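Local atomic coordinates of bacterioferritin (Mycobacterium tuberculosis, PDB entry 3UOI), a protein that probably stores iron, oxidising Fe(2+) with dioxygen at ferroxidase centres and laying down the ferric mineral inside a heme-containing shell of 24 subunits. Residues T138-E141 with L142-K145. Residues are numbered along the deposited sequence; the frame is centred on the assembly and turned at random.
Sequences TQLE and LMDK
Thr-138 and Leu-142 lie one turn apart near the C-terminal end of helix 116-146, the last long helix of the ferritin-like four-helix bundle. Leu-142 N donates to Thr-138 O at 3.0 Å. With OG1 of Thr-138 beside the backbone N (chi1 -71°), the methyl CG2 stands anti to that N and runs alongside Leu-142, reaching its CD1 at 4.2 Å. Trp-37 of a second subunit packs on both side chains, so this helix face belongs to a subunit interface.

Gln-139 takes the next helical bond: its O accepts from Met-143 N at 3.0 Å. The Gln-139 amide is held at both ends, NE2 by Tyr-135 O and OE1 by the hydroxyl of Tyr-151 on helix 148-153. The bond to Tyr-151 links the short C-terminal helix to the bundle.

Leu-140 and Met-143 point the same way, side by side, with CD2 of Leu-140 4.2 Å from the sulfur SD of Met-143. Both side chains touch Arg-86 on helix 85-112. Asp-144, beyond them, forms a salt bridge with the same arginine through OD1. Leu-140 O receives two weak bonds, from Met-143 N and Asp-144 N.

Glu-141 O accepts from Lys-145 N at 3.1 Å. Both side chains extend beyond CG, yet their charged ends do not touch: OE1 of Glu-141 and NZ of Lys-145 are 5.1 Å apart. Lys-145 also makes a cation-pi contact with Trp-37 of the second subunit. A water bridges Glu-141 and Lys-145, donating to Glu-141 OE1 at 2.9 Å and weakly accepting from Lys-145 NZ at 3.4 Å.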
loop_
_atom_site.group_PDB
_atom_site.type_symbol
_atom_site.label_atom_id
_atom_site.label_comp_id
_atom_site.label_asym_id
_atom_site.label_seq_id
_atom_site.Cartn_x
_atom_site.Cartn_y
_atom_site.Cartn_z
ATOM N N THR A 138 40.084 -29.873 -6.510
ATOM C CA THR A 138 40.402 -28.460 -6.507
ATOM C C THR A 138 40.750 -27.967 -5.086
ATOM O O THR A 138 41.603 -27.174 -4.946
ATOM C CB THR A 138 39.290 -27.603 -7.081
ATOM O OG1 THR A 138 39.196 -27.795 -8.468
ATOM C CG2 THR A 138 39.545 -26.150 -6.814
ATOM N N GLN A 139 40.099 -28.453 -4.052
ATOM C CA GLN A 139 40.494 -28.071 -2.713
ATOM C C GLN A 139 41.913 -28.563 -2.388
ATOM O O GLN A 139 42.714 -27.868 -1.868
ATOM C CB GLN A 139 39.483 -28.507 -1.627
ATOM C CG GLN A 139 38.035 -28.123 -1.828
ATOM C CD GLN A 139 37.841 -26.746 -2.369
ATOM O OE1 GLN A 139 37.961 -25.798 -1.657
ATOM N NE2 GLN A 139 37.550 -26.639 -3.616
ATOM N N LEU A 140 42.224 -29.777 -2.733
ATOM C CA LEU A 140 43.570 -30.224 -2.495
ATOM C C LEU A 140 44.582 -29.414 -3.313
ATOM O O LEU A 140 45.614 -29.119 -2.822
ATOM C CB LEU A 140 43.704 -31.707 -2.617
ATOM C CG LEU A 140 42.866 -32.433 -1.586
ATOM C CD1 LEU A 140 42.412 -33.729 -2.100
ATOM C CD2 LEU A 140 43.669 -32.645 -0.427
ATOM N N GLU A 141 44.218 -29.029 -4.534
ATOM C CA GLU A 141 45.086 -28.239 -5.414
ATOM C C GLU A 141 45.409 -26.911 -4.779
ATOM O O GLU A 141 46.526 -26.470 -4.787
ATOM C CB GLU A 141 44.425 -27.931 -6.777
ATOM C CG GLU A 141 43.858 -29.101 -7.615
ATOM C CD GLU A 141 43.284 -28.715 -9.036
ATOM O OE1 GLU A 141 42.767 -27.621 -9.285
ATOM O OE2 GLU A 141 43.323 -29.580 -9.893
ATOM N N LEU A 142 44.378 -26.284 -4.249
ATOM C CA LEU A 142 44.457 -25.008 -3.576
ATOM C C LEU A 142 45.289 -25.058 -2.329
ATOM O O LEU A 142 46.005 -24.149 -2.040
ATOM C CB LEU A 142 43.092 -24.472 -3.274
ATOM C CG LEU A 142 42.364 -23.800 -4.397
ATOM C CD1 LEU A 142 40.965 -23.422 -3.963
ATOM C CD2 LEU A 142 43.111 -22.611 -4.813
ATOM N N MET A 143 45.214 -26.164 -1.624
ATOM C CA MET A 143 45.942 -26.321 -0.427
ATOM C C MET A 143 47.432 -26.180 -0.652
ATOM O O MET A 143 48.095 -25.510 0.093
ATOM C CB MET A 143 45.674 -27.689 0.121
ATOM C CG MET A 143 44.585 -27.745 1.075
ATOM S SD MET A 143 44.555 -29.289 1.896
ATOM C CE MET A 143 43.814 -28.961 3.443
ATOM N N ASP A 144 47.933 -26.822 -1.701
ATOM C CA ASP A 144 49.287 -26.650 -2.152
ATOM C C ASP A 144 49.589 -25.272 -2.717
ATOM O O ASP A 144 50.567 -24.707 -2.406
ATOM C CB ASP A 144 49.640 -27.694 -3.173
ATOM C CG ASP A 144 49.550 -29.072 -2.638
ATOM O OD1 ASP A 144 49.657 -29.239 -1.441
ATOM O OD2 ASP A 144 49.381 -29.975 -3.414
ATOM N N LYS A 145 48.733 -24.739 -3.554
ATOM C CA LYS A 145 48.997 -23.447 -4.146
ATOM C C LYS A 145 49.084 -22.320 -3.124
ATOM O O LYS A 145 49.878 -21.433 -3.260
ATOM C CB LYS A 145 47.970 -23.094 -5.212
ATOM C CG LYS A 145 47.982 -23.949 -6.460
ATOM C CD LYS A 145 46.994 -23.500 -7.471
ATOM C CE LYS A 145 46.887 -24.480 -8.570
ATOM N NZ LYS A 145 46.251 -23.946 -9.761
HETATM O O HOH W 1 43.605 -25.143 -8.019
#